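Local coordinates for protein transcriptional regulator, AraC family (Pseudomonas putida, PDB 3GRA) that probably acts as a sequence-specific DNA-binding transcription factor, this chain being its DJ-1/PfpI-family domain, without the AraC-type DNA-binding region, at residues 13-17 and 78-84; 16-20 and 159-163; 94-98 and 113-119; 120-126 and 149-155. All coordinates share one frame; numbering follows the deposited sequence.

All four contacts lie within one DJ-1/PfpI-family domain, built round a mixed sheet with helices packed on it. Interactions 1 and 2 start from the same piece of chain after strand 6-12, share Phe16 and Ser17, and have centres about 10 Å apart. Interactions 3 and 4 follow each other along the chain, with centres about 12 Å apart, and are joined by Val119 and Arg155. Leu13 of interaction 1 packs on Phe113 of interaction 3. Interaction 2 closes a long loop that contains interactions 3 and 4. Interaction 1 joins two loops at the C-terminal ends of strands 6-12 and 74-78, interactions 2 and 3 join helices, and interaction 4 packs the chain after helix 110-117 on the sheet's edge hairpin.

Interaction 1: residues 13-17 and 78-84; sequences LEHFS and CGGLRTP
Ser17 N donates to Gly79 O over 2.7 Å, with an N-H...O angle of 172°. The donor sits above the carbonyl plane of Gly79. Leu13 N makes a longer bond, 3.2 Å, to Cys78 O. A third bond comes from the hydroxyl of Thr83. Its OG1 donates to Glu14 O at 3.0 Å, tilted from the carbonyl plane. Chi1 of Thr83 is -64°, which places OG1 beside its own backbone N and turns CG2 to Leu13 CB, 3.8 Å away. A valine here would probably leave Glu14 O without the side-chain bond that ties it to the 78-84 loop. Water 1 links His15 O to Arg82 N, and water 2 links Ser17 O to Gly79 O. The His15 ring lies alongside the Gly80-Thr83 turn, where its CD2 edge comes 3.4 Å from Arg82 O. Gly80 CA approaches His15 O at 3.5 Å in a CA-H...O contact. A side chain on Gly80 would run into that oxygen, so the close approach depends on glycine. Leu13 also packs on Leu46 and Tyr87, and Ser17 is the N-cap of helix 18-34. The contact joins two loops at the C-terminal ends of parallel strands 6-12 and 74-78, which lead into helices 18-34 and 90-100.

Interaction 2: residues 16-20 and 159-163; sequences FSMAS and ASPNG
Two helix starts meet here, the first turns of helix 18-34 and helix 161-176. Each is preceded by a serine at the N-cap position, Ser17 and Ser160. Pro161, in the first turn of its helix, is the main contact residue on its side. Its CG meets Ala19 CB, 4.1 Å away, and this is the apolar part of the contact. Ser20 OG lies 3.7 Å from Pro161 CA and 3.9 Å from Pro161 CG, so the hydroxyl lies against the proline rather than bonding to it. With chi1 at -73°, OG of Ser20 stands beside its own backbone N and meets Ser17 OG at 2.8 Å in a hydrogen bond. Water 3 lies 2.8 Å from the same Ser20 OG and makes a weak bond to Ser160 O. It is a polar bridge between the two helix starts. Ser160 OG turns the other way and accepts from Gly163 N at 2.9 Å, a capping bond that closes the first turn. Met18 (selenomethionine) packs on Thr22 of the second subunit. Helices 18-34 and 161-176 each follow a strand of the central sheet, 6-12 and 155-158, as in the alpha/beta fold of the DJ-1/PfpI family.

Interaction 3: residues 94-98 and 113-119; sequences LNDCA and FLGRAGV
Asn95 ND2 reaches Ala117 O at 3.1 Å. The bond is weak, bent to 134° at the hydrogen. It joins helix 90-100 to the C-terminal end of helix 110-117, which closes in a Schellman motif at Gly118. The positive phi of Gly118 suits glycine, and Val119 N and Gly118 N bond back into the last helical turn. The two short helical segments cross at -79°, with axes 10.2 Å apart. Leu94, Ala98, Ala117 and Val119 carry most of the packing between them. Leu94 lies across the gap, its CB 3.9 Å from Ala117 CB and its CD1 4.3 Å from Leu114 CD1. The same CD1 also touches the backbone oxygen of Phe113. After the helix end, Val119 turns back onto helix 90-100. Asp91, a magnesium-binding residue seen in a structure of this protein, touches Ala117 and forms a salt bridge with Arg116, so the contact lies next to that site. Leu94, Phe113 and Leu114 also rest on Val77 of strand 74-78, and Ala98 and Val119 on Leu104 of strand 103-107. This places both helices on the central sheet. Val119 CG1, with chi1 at -59°, rests against both Leu94 O, 3.7 Å away, and Ala98 CB, 3.8 Å away.

Interaction 4: residues 120-126 and 149-155; sequences LDDYGCS and FTLDRDR
The ring of Tyr123 is held between two arginines. Arg155 CG lies over one face, 3.5 Å from the ring centroid, in a CH-pi contact. The guanidinium of Arg153 covers the opposite face off-centre, its CZ 4.0 Å from the centroid, in a cation-pi contact with planes 31° apart. Tyr123 OH donates at 2.6 Å to Asp154 OD1, which accepts through its syn lone pair. At the ring edge lies Asp152 OD2, which accepts from Gly124 N at 2.9 Å on its anti side. Arg153 NH2 reaches the same oxygen on the syn side, from the other face of the carboxylate plane. Arg153 grips Asp152 side-on, with NE on OD1 and NH2 on OD2. Its NH2 also donates to Asp122 O at 2.9 Å, in the carbonyl plane. A bend at chi3 (-76°) helps fold the Arg153 guanidinium back over the ring. A leucine in place of Tyr123 would probably cost Asp154 its hydroxyl partner and take the aromatic face away from Arg153. Further out, Arg155 NE bonds to Val119 O, while Asp122 has Arg143 as a salt-bridge partner. The type II' beta turn from Asp152 to Arg155 joins antiparallel strands 149-152 and 155-158 as a beta hairpin. Strand 123-125 pairs instead with strand 142-144. Two carboxylates facing two arginines probably balance charge round the tyrosine and keep this turn fixed against residues 120-124.

Interaction 1: residues 13-17 and 78-84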
loop_
_atom_site.group_PDB
_atom_site.type_symbol
_atom_site.label_atom_id
_atom_site.label_comp_id
_atom_site.label_asym_id
_atom_site.label_seq_id
_atom_site.Cartn_x
_atom_site.Cartn_y
_atom_site.Cartn_z
ATOM N N LEU A 13 -11.035 -4.522 2.851
ATOM C CA LEU A 13 -11.789 -4.511 4.093
ATOM C C LEU A 13 -11.210 -3.426 4.997
ATOM O O LEU A 13 -10.069 -2.983 4.804
ATOM C CB LEU A 13 -11.686 -5.873 4.790
ATOM C CG LEU A 13 -12.147 -7.117 4.015
ATOM C CD1 LEU A 13 -12.039 -8.346 4.906
ATOM C CD2 LEU A 13 -13.577 -6.925 3.547
ATOM N N GLU A 14 -11.989 -2.993 5.983
ATOM C CA GLU A 14 -11.514 -1.948 6.871
ATOM C C GLU A 14 -10.217 -2.390 7.550
ATOM O O GLU A 14 -10.100 -3.532 7.994
ATOM C CB GLU A 14 -12.569 -1.605 7.921
ATOM C CG GLU A 14 -12.554 -0.128 8.316
ATOM C CD GLU A 14 -13.155 0.127 9.687
ATOM O OE1 GLU A 14 -12.687 -0.506 10.654
ATOM O OE2 GLU A 14 -14.082 0.962 9.804
ATOM N N HIS A 15 -9.247 -1.479 7.598
ATOM C CA HIS A 15 -7.941 -1.721 8.221
ATOM C C HIS A 15 -7.091 -2.742 7.463
ATOM O O HIS A 15 -6.261 -3.434 8.051
ATOM C CB HIS A 15 -8.122 -2.165 9.682
ATOM C CG HIS A 15 -9.018 -1.265 10.479
ATOM N ND1 HIS A 15 -8.951 0.108 10.397
ATOM C CD2 HIS A 15 -9.994 -1.541 11.375
ATOM C CE1 HIS A 15 -9.849 0.642 11.207
ATOM N NE2 HIS A 15 -10.494 -0.338 11.813
ATOM N N PHE A 16 -7.301 -2.820 6.154
ATOM C CA PHE A 16 -6.563 -3.747 5.303
ATOM C C PHE A 16 -5.075 -3.391 5.282
ATOM O O PHE A 16 -4.703 -2.212 5.317
ATOM C CB PHE A 16 -7.117 -3.688 3.876
ATOM C CG PHE A 16 -6.801 -2.397 3.145
ATOM C CD1 PHE A 16 -5.645 -2.284 2.373
ATOM C CD2 PHE A 16 -7.671 -1.310 3.209
ATOM C CE1 PHE A 16 -5.365 -1.113 1.668
ATOM C CE2 PHE A 16 -7.405 -0.131 2.510
ATOM C CZ PHE A 16 -6.248 -0.028 1.733
ATOM N N SER A 17 -4.229 -4.412 5.244
ATOM C CA SER A 17 -2.790 -4.194 5.177
ATOM C C SER A 17 -2.494 -3.401 3.894
ATOM O O SER A 17 -2.670 -3.905 2.785
ATOM C CB SER A 17 -2.081 -5.540 5.143
ATOM O OG SER A 17 -0.723 -5.364 4.805
ATOM N N CYS A 78 -8.730 -8.676 0.765
ATOM C CA CYS A 78 -7.616 -8.051 1.451
ATOM C C CYS A 78 -7.989 -7.653 2.872
ATOM O O CYS A 78 -8.893 -6.838 3.102
ATOM C CB CYS A 78 -7.138 -6.826 0.675
ATOM S SG CYS A 78 -6.721 -7.194 -1.042
ATOM N N GLY A 79 -7.279 -8.254 3.816
ATOM C CA GLY A 79 -7.505 -7.980 5.215
ATOM C C GLY A 79 -6.287 -7.356 5.848
ATOM O O GLY A 79 -5.379 -6.882 5.161
ATOM N N GLY A 80 -6.267 -7.358 7.174
ATOM C CA GLY A 80 -5.162 -6.772 7.905
ATOM C C GLY A 80 -5.266 -7.181 9.353
ATOM O O GLY A 80 -6.243 -7.812 9.750
ATOM N N LEU A 81 -4.263 -6.811 10.136
ATOM C CA LEU A 81 -4.199 -7.135 11.555
ATOM C C LEU A 81 -5.441 -6.719 12.328
ATOM O O LEU A 81 -6.021 -7.520 13.070
ATOM C CB LEU A 81 -2.976 -6.462 12.189
ATOM C CG LEU A 81 -2.884 -6.645 13.704
ATOM C CD1 LEU A 81 -2.725 -8.126 14.017
ATOM C CD2 LEU A 81 -1.711 -5.841 14.259
ATOM N N ARG A 82 -5.846 -5.466 12.151
ATOM C CA ARG A 82 -6.999 -4.937 12.857
ATOM C C ARG A 82 -8.322 -5.131 12.113
ATOM O O ARG A 82 -9.372 -4.696 12.586
ATOM C CB ARG A 82 -6.757 -3.455 13.171
ATOM C CG ARG A 82 -5.515 -3.223 14.058
ATOM C CD ARG A 82 -5.746 -3.719 15.489
ATOM N NE ARG A 82 -4.512 -4.056 16.211
ATOM C CZ ARG A 82 -3.480 -3.234 16.395
ATOM N NH1 ARG A 82 -3.503 -1.999 15.909
ATOM N NH2 ARG A 82 -2.419 -3.650 17.077
ATOM N N THR A 83 -8.279 -5.796 10.959
ATOM C CA THR A 83 -9.496 -6.027 10.183
ATOM C C THR A 83 -10.531 -6.832 10.957
ATOM O O THR A 83 -10.273 -7.953 11.400
ATOM C CB THR A 83 -9.216 -6.779 8.876
ATOM O OG1 THR A 83 -8.383 -5.984 8.014
ATOM C CG2 THR A 83 -10.527 -7.090 8.173
ATOM N N PRO A 84 -11.732 -6.263 11.133
ATOM C CA PRO A 84 -12.773 -6.989 11.865
ATOM C C PRO A 84 -13.197 -8.263 11.115
ATOM O O PRO A 84 -13.348 -8.259 9.891
ATOM C CB PRO A 84 -13.891 -5.948 12.007
ATOM C CG PRO A 84 -13.652 -5.010 10.849
ATOM C CD PRO A 84 -12.155 -4.887 10.820
HETATM O O HOH W 1 -4.807 -3.427 10.651
HETATM O O HOH W 2 -4.594 -6.064 2.308
#

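Interaction 2: residues 16-20 and 159-163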
loop_
_atom_site.group_PDB
_atom_site.type_symbol
_atom_site.label_atom_id
_atom_site.label_comp_id
_atom_site.label_asym_id
_atom_site.label_seq_id
_atom_site.Cartn_x
_atom_site.Cartn_y
_atom_site.Cartn_z
ATOM N N PHE A 16 -7.301 -2.820 6.154
ATOM C CA PHE A 16 -6.563 -3.747 5.303
ATOM C C PHE A 16 -5.075 -3.391 5.282
ATOM O O PHE A 16 -4.703 -2.212 5.317
ATOM C CB PHE A 16 -7.117 -3.688 3.876
ATOM C CG PHE A 16 -6.801 -2.397 3.145
ATOM C CD1 PHE A 16 -5.645 -2.284 2.373
ATOM C CD2 PHE A 16 -7.671 -1.310 3.209
ATOM C CE1 PHE A 16 -5.365 -1.113 1.668
ATOM C CE2 PHE A 16 -7.405 -0.131 2.510
ATOM C CZ PHE A 16 -6.248 -0.028 1.733
ATOM N N SER A 17 -4.229 -4.412 5.244
ATOM C CA SER A 17 -2.790 -4.194 5.177
ATOM C C SER A 17 -2.494 -3.401 3.894
ATOM O O SER A 17 -2.670 -3.905 2.785
ATOM C CB SER A 17 -2.081 -5.540 5.143
ATOM O OG SER A 17 -0.723 -5.364 4.805
HETATM N N MSE A 18 -2.060 -2.156 4.029
HETATM C CA MSE A 18 -1.798 -1.352 2.833
HETATM C C MSE A 18 -0.592 -1.838 2.038
HETATM O O MSE A 18 -0.579 -1.779 0.804
HETATM C CB MSE A 18 -1.586 0.127 3.199
HETATM C CG MSE A 18 -1.217 0.996 2.003
HETATM SE SE MSE A 18 -2.594 1.361 0.905
HETATM C CE MSE A 18 -3.044 2.936 1.624
ATOM N N ALA A 19 0.417 -2.306 2.766
ATOM C CA ALA A 19 1.650 -2.807 2.178
ATOM C C ALA A 19 1.393 -4.097 1.392
ATOM O O ALA A 19 2.044 -4.353 0.376
ATOM C CB ALA A 19 2.683 -3.057 3.278
ATOM N N SER A 20 0.457 -4.911 1.874
ATOM C CA SER A 20 0.135 -6.145 1.181
ATOM C C SER A 20 -0.526 -5.776 -0.140
ATOM O O SER A 20 -0.162 -6.271 -1.210
ATOM C CB SER A 20 -0.824 -7.007 2.015
ATOM O OG SER A 20 -0.156 -7.581 3.113
ATOM N N ALA A 159 0.207 -14.441 3.685
ATOM C CA ALA A 159 0.147 -14.095 5.093
ATOM C C ALA A 159 0.917 -12.830 5.446
ATOM O O ALA A 159 0.828 -12.344 6.571
ATOM C CB ALA A 159 0.668 -15.242 5.905
ATOM N N SER A 160 1.662 -12.289 4.489
ATOM C CA SER A 160 2.476 -11.112 4.754
ATOM C C SER A 160 2.671 -10.280 3.493
ATOM O O SER A 160 2.352 -10.724 2.395
ATOM C CB SER A 160 3.848 -11.561 5.256
ATOM O OG SER A 160 4.603 -12.112 4.176
ATOM N N PRO A 161 3.212 -9.061 3.638
ATOM C CA PRO A 161 3.433 -8.216 2.458
ATOM C C PRO A 161 4.348 -8.933 1.460
ATOM O O PRO A 161 4.068 -8.976 0.269
ATOM C CB PRO A 161 4.086 -6.960 3.047
ATOM C CG PRO A 161 3.484 -6.894 4.435
ATOM C CD PRO A 161 3.538 -8.332 4.882
ATOM N N ASN A 162 5.441 -9.497 1.962
ATOM C CA ASN A 162 6.372 -10.209 1.093
ATOM C C ASN A 162 5.690 -11.419 0.465
ATOM O O ASN A 162 5.902 -11.708 -0.700
ATOM C CB ASN A 162 7.617 -10.658 1.862
ATOM C CG ASN A 162 8.645 -11.317 0.957
ATOM O OD1 ASN A 162 9.018 -12.470 1.161
ATOM N ND2 ASN A 162 9.100 -10.584 -0.058
ATOM N N GLY A 163 4.865 -12.114 1.248
ATOM C CA GLY A 163 4.137 -13.263 0.735
ATOM C C GLY A 163 3.227 -12.832 -0.406
ATOM O O GLY A 163 3.038 -13.569 -1.382
HETATM O O HOH W 3 -0.493 -10.319 2.768
#

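Interaction 3: residues 94-98 and 113-119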
loop_
_atom_site.group_PDB
_atom_site.type_symbol
_atom_site.label_atom_id
_atom_site.label_comp_id
_atom_site.label_asym_id
_atom_site.label_seq_id
_atom_site.Cartn_x
_atom_site.Cartn_y
_atom_site.Cartn_z
ATOM N N LEU A 94 -18.571 -15.344 -2.026
ATOM C CA LEU A 94 -17.389 -16.086 -2.424
ATOM C C LEU A 94 -17.766 -17.484 -2.901
ATOM O O LEU A 94 -17.137 -18.032 -3.808
ATOM C CB LEU A 94 -16.402 -16.141 -1.253
ATOM C CG LEU A 94 -15.831 -14.760 -0.882
ATOM C CD1 LEU A 94 -15.383 -14.739 0.574
ATOM C CD2 LEU A 94 -14.679 -14.425 -1.800
ATOM N N ASN A 95 -18.808 -18.047 -2.299
ATOM C CA ASN A 95 -19.288 -19.369 -2.670
ATOM C C ASN A 95 -19.755 -19.315 -4.141
ATOM O O ASN A 95 -19.403 -20.180 -4.951
ATOM C CB ASN A 95 -20.442 -19.757 -1.743
ATOM C CG ASN A 95 -20.553 -21.251 -1.546
ATOM O OD1 ASN A 95 -20.971 -21.982 -2.444
ATOM N ND2 ASN A 95 -20.168 -21.719 -0.360
ATOM N N ASP A 96 -20.538 -18.287 -4.474
ATOM C CA ASP A 96 -21.036 -18.109 -5.835
ATOM C C ASP A 96 -19.897 -17.812 -6.796
ATOM O O ASP A 96 -19.927 -18.231 -7.953
ATOM C CB ASP A 96 -22.059 -16.973 -5.904
ATOM C CG ASP A 96 -23.310 -17.258 -5.091
ATOM O OD1 ASP A 96 -23.790 -18.415 -5.095
ATOM O OD2 ASP A 96 -23.827 -16.315 -4.456
ATOM N N CYS A 97 -18.894 -17.078 -6.330
ATOM C CA CYS A 97 -17.760 -16.783 -7.188
ATOM C C CYS A 97 -17.022 -18.099 -7.442
ATOM O O CYS A 97 -16.478 -18.321 -8.523
ATOM C CB CYS A 97 -16.832 -15.753 -6.528
ATOM S SG CYS A 97 -17.437 -14.042 -6.611
ATOM N N ALA A 98 -17.023 -18.974 -6.438
ATOM C CA ALA A 98 -16.375 -20.278 -6.551
ATOM C C ALA A 98 -17.199 -21.166 -7.487
ATOM O O ALA A 98 -16.648 -21.966 -8.235
ATOM C CB ALA A 98 -16.252 -20.936 -5.173
ATOM N N PHE A 113 -11.548 -15.527 5.613
ATOM C CA PHE A 113 -12.849 -15.319 4.972
ATOM C C PHE A 113 -13.156 -16.375 3.926
ATOM O O PHE A 113 -14.283 -16.843 3.810
ATOM C CB PHE A 113 -12.885 -13.919 4.360
ATOM C CG PHE A 113 -12.841 -12.816 5.390
ATOM C CD1 PHE A 113 -13.987 -12.450 6.091
ATOM C CD2 PHE A 113 -11.653 -12.141 5.661
ATOM C CE1 PHE A 113 -13.945 -11.427 7.037
ATOM C CE2 PHE A 113 -11.612 -11.122 6.608
ATOM C CZ PHE A 113 -12.761 -10.764 7.293
ATOM N N LEU A 114 -12.151 -16.748 3.146
ATOM C CA LEU A 114 -12.330 -17.796 2.148
ATOM C C LEU A 114 -12.598 -19.089 2.919
ATOM O O LEU A 114 -13.331 -19.959 2.462
ATOM C CB LEU A 114 -11.062 -17.947 1.312
ATOM C CG LEU A 114 -10.833 -16.937 0.180
ATOM C CD1 LEU A 114 -11.159 -15.525 0.637
ATOM C CD2 LEU A 114 -9.380 -17.049 -0.291
ATOM N N GLY A 115 -11.996 -19.200 4.098
ATOM C CA GLY A 115 -12.187 -20.382 4.920
ATOM C C GLY A 115 -13.620 -20.516 5.411
ATOM O O GLY A 115 -14.247 -21.564 5.248
ATOM N N ARG A 116 -14.136 -19.441 6.004
ATOM C CA ARG A 116 -15.498 -19.421 6.523
ATOM C C ARG A 116 -16.517 -19.637 5.408
ATOM O O ARG A 116 -17.576 -20.232 5.625
ATOM C CB ARG A 116 -15.777 -18.083 7.212
ATOM C CG ARG A 116 -17.124 -18.010 7.929
ATOM C CD ARG A 116 -17.351 -16.612 8.475
ATOM N NE ARG A 116 -17.447 -15.647 7.386
ATOM C CZ ARG A 116 -17.435 -14.328 7.531
ATOM N NH1 ARG A 116 -17.327 -13.784 8.732
ATOM N NH2 ARG A 116 -17.532 -13.553 6.461
ATOM N N ALA A 117 -16.195 -19.146 4.215
ATOM C CA ALA A 117 -17.086 -19.289 3.069
ATOM C C ALA A 117 -17.148 -20.738 2.569
ATOM O O ALA A 117 -18.052 -21.104 1.821
ATOM C CB ALA A 117 -16.625 -18.365 1.941
ATOM N N GLY A 118 -16.181 -21.550 2.985
ATOM C CA GLY A 118 -16.141 -22.938 2.560
ATOM C C GLY A 118 -15.573 -23.120 1.162
ATOM O O GLY A 118 -15.915 -24.081 0.471
ATOM N N VAL A 119 -14.701 -22.215 0.733
ATOM C CA VAL A 119 -14.116 -22.315 -0.597
ATOM C C VAL A 119 -12.665 -22.807 -0.552
ATOM O O VAL A 119 -11.991 -22.870 -1.577
ATOM C CB VAL A 119 -14.156 -20.951 -1.339
ATOM C CG1 VAL A 119 -15.588 -20.467 -1.457
ATOM C CG2 VAL A 119 -13.302 -19.919 -0.594
#

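Interaction 4: residues 120-126 and 149-155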
loop_
_atom_site.group_PDB
_atom_site.type_symbol
_atom_site.label_atom_id
_atom_site.label_comp_id
_atom_site.label_asym_id
_atom_site.label_seq_id
_atom_site.Cartn_x
_atom_site.Cartn_y
_atom_site.Cartn_z
ATOM N N LEU A 120 -12.181 -23.139 0.638
ATOM C CA LEU A 120 -10.820 -23.645 0.795
ATOM C C LEU A 120 -10.866 -25.095 1.271
ATOM O O LEU A 120 -9.894 -25.618 1.820
ATOM C CB LEU A 120 -10.034 -22.799 1.807
ATOM C CG LEU A 120 -9.599 -21.390 1.400
ATOM C CD1 LEU A 120 -8.893 -20.725 2.569
ATOM C CD2 LEU A 120 -8.680 -21.453 0.188
ATOM N N ASP A 121 -12.008 -25.738 1.059
ATOM C CA ASP A 121 -12.177 -27.122 1.456
ATOM C C ASP A 121 -11.287 -28.008 0.624
ATOM O O ASP A 121 -11.478 -28.136 -0.584
ATOM C CB ASP A 121 -13.629 -27.555 1.288
ATOM C CG ASP A 121 -14.497 -27.118 2.441
ATOM O OD1 ASP A 121 -14.001 -26.375 3.314
ATOM O OD2 ASP A 121 -15.678 -27.523 2.471
ATOM N N ASP A 122 -10.308 -28.611 1.289
ATOM C CA ASP A 122 -9.350 -29.502 0.659
ATOM C C ASP A 122 -8.377 -28.700 -0.188
ATOM O O ASP A 122 -8.004 -29.091 -1.303
ATOM C CB ASP A 122 -10.081 -30.544 -0.186
ATOM C CG ASP A 122 -9.203 -31.722 -0.540
ATOM O OD1 ASP A 122 -8.543 -32.269 0.373
ATOM O OD2 ASP A 122 -9.177 -32.108 -1.726
ATOM N N TYR A 123 -7.966 -27.566 0.364
ATOM C CA TYR A 123 -7.023 -26.665 -0.295
ATOM C C TYR A 123 -5.991 -26.220 0.728
ATOM O O TYR A 123 -6.231 -26.267 1.943
ATOM C CB TYR A 123 -7.739 -25.419 -0.809
ATOM C CG TYR A 123 -8.364 -25.507 -2.189
ATOM C CD1 TYR A 123 -7.603 -25.260 -3.336
ATOM C CD2 TYR A 123 -9.740 -25.722 -2.343
ATOM C CE1 TYR A 123 -8.190 -25.207 -4.594
ATOM C CE2 TYR A 123 -10.341 -25.671 -3.591
ATOM C CZ TYR A 123 -9.565 -25.407 -4.720
ATOM O OH TYR A 123 -10.166 -25.285 -5.961
ATOM N N GLY A 124 -4.840 -25.783 0.238
ATOM C CA GLY A 124 -3.824 -25.287 1.138
ATOM C C GLY A 124 -3.986 -23.784 1.097
ATOM O O GLY A 124 -4.655 -23.269 0.207
ATOM N N CYS A 125 -3.403 -23.079 2.059
ATOM C CA CYS A 125 -3.473 -21.628 2.075
ATOM C C CYS A 125 -2.471 -21.079 3.074
ATOM O O CYS A 125 -1.929 -21.812 3.904
ATOM C CB CYS A 125 -4.881 -21.139 2.460
ATOM S SG CYS A 125 -5.292 -21.253 4.247
ATOM N N SER A 126 -2.245 -19.776 2.978
ATOM C CA SER A 126 -1.345 -19.057 3.865
ATOM C C SER A 126 -2.183 -18.014 4.583
ATOM O O SER A 126 -3.041 -17.362 3.983
ATOM C CB SER A 126 -0.229 -18.358 3.074
ATOM O OG SER A 126 0.764 -19.281 2.677
ATOM N N PHE A 149 3.196 -17.550 1.463
ATOM C CA PHE A 149 2.245 -17.492 0.345
ATOM C C PHE A 149 1.900 -18.901 -0.099
ATOM O O PHE A 149 2.591 -19.841 0.252
ATOM C CB PHE A 149 2.767 -16.682 -0.849
ATOM C CG PHE A 149 4.006 -17.244 -1.484
ATOM C CD1 PHE A 149 3.986 -17.730 -2.793
ATOM C CD2 PHE A 149 5.202 -17.249 -0.791
ATOM C CE1 PHE A 149 5.145 -18.205 -3.405
ATOM C CE2 PHE A 149 6.376 -17.717 -1.384
ATOM C CZ PHE A 149 6.349 -18.196 -2.697
ATOM N N THR A 150 0.817 -19.035 -0.858
ATOM C CA THR A 150 0.336 -20.331 -1.314
ATOM C C THR A 150 -0.356 -20.222 -2.672
ATOM O O THR A 150 -1.277 -19.426 -2.848
ATOM C CB THR A 150 -0.686 -20.932 -0.299
ATOM O OG1 THR A 150 -0.027 -21.204 0.945
ATOM C CG2 THR A 150 -1.307 -22.242 -0.860
ATOM N N LEU A 151 0.097 -21.037 -3.614
ATOM C CA LEU A 151 -0.445 -21.062 -4.963
ATOM C C LEU A 151 -0.965 -22.466 -5.179
ATOM O O LEU A 151 -0.253 -23.336 -5.673
ATOM C CB LEU A 151 0.654 -20.759 -5.971
ATOM C CG LEU A 151 1.434 -19.466 -5.712
ATOM C CD1 LEU A 151 2.807 -19.584 -6.341
ATOM C CD2 LEU A 151 0.652 -18.258 -6.245
ATOM N N ASP A 152 -2.206 -22.688 -4.774
ATOM C CA ASP A 152 -2.818 -23.995 -4.905
ATOM C C ASP A 152 -3.993 -23.927 -5.864
ATOM O O ASP A 152 -5.101 -23.581 -5.476
ATOM C CB ASP A 152 -3.271 -24.481 -3.528
ATOM C CG ASP A 152 -3.910 -25.846 -3.575
ATOM O OD1 ASP A 152 -3.667 -26.586 -4.553
ATOM O OD2 ASP A 152 -4.644 -26.184 -2.625
ATOM N N ARG A 153 -3.724 -24.232 -7.129
ATOM C CA ARG A 153 -4.749 -24.224 -8.166
ATOM C C ARG A 153 -5.375 -22.851 -8.341
ATOM O O ARG A 153 -4.706 -21.903 -8.762
ATOM C CB ARG A 153 -5.817 -25.270 -7.833
ATOM C CG ARG A 153 -5.292 -26.685 -8.000
ATOM C CD ARG A 153 -6.185 -27.713 -7.350
ATOM N NE ARG A 153 -6.019 -27.723 -5.899
ATOM C CZ ARG A 153 -6.778 -28.433 -5.078
ATOM N NH1 ARG A 153 -7.743 -29.185 -5.575
ATOM N NH2 ARG A 153 -6.589 -28.369 -3.764
ATOM N N ASP A 154 -6.659 -22.747 -8.014
ATOM C CA ASP A 154 -7.373 -21.480 -8.135
ATOM C C ASP A 154 -7.650 -20.846 -6.755
ATOM O O ASP A 154 -8.662 -20.176 -6.552
ATOM C CB ASP A 154 -8.674 -21.691 -8.922
ATOM C CG ASP A 154 -9.528 -22.773 -8.334
ATOM O OD1 ASP A 154 -9.070 -23.443 -7.379
ATOM O OD2 ASP A 154 -10.662 -22.962 -8.820
ATOM N N ARG A 155 -6.731 -21.074 -5.820
ATOM C CA ARG A 155 -6.814 -20.490 -4.491
ATOM C C ARG A 155 -5.428 -19.939 -4.135
ATOM O O ARG A 155 -4.481 -20.680 -3.833
ATOM C CB ARG A 155 -7.292 -21.518 -3.463
ATOM C CG ARG A 155 -8.728 -22.010 -3.712
ATOM C CD ARG A 155 -9.796 -20.911 -3.543
ATOM N NE ARG A 155 -11.120 -21.393 -3.960
ATOM C CZ ARG A 155 -11.572 -21.375 -5.219
ATOM N NH1 ARG A 155 -10.828 -20.885 -6.199
ATOM N NH2 ARG A 155 -12.759 -21.880 -5.508
HETATM O O HOH W 4 -4.426 -20.589 -0.974
#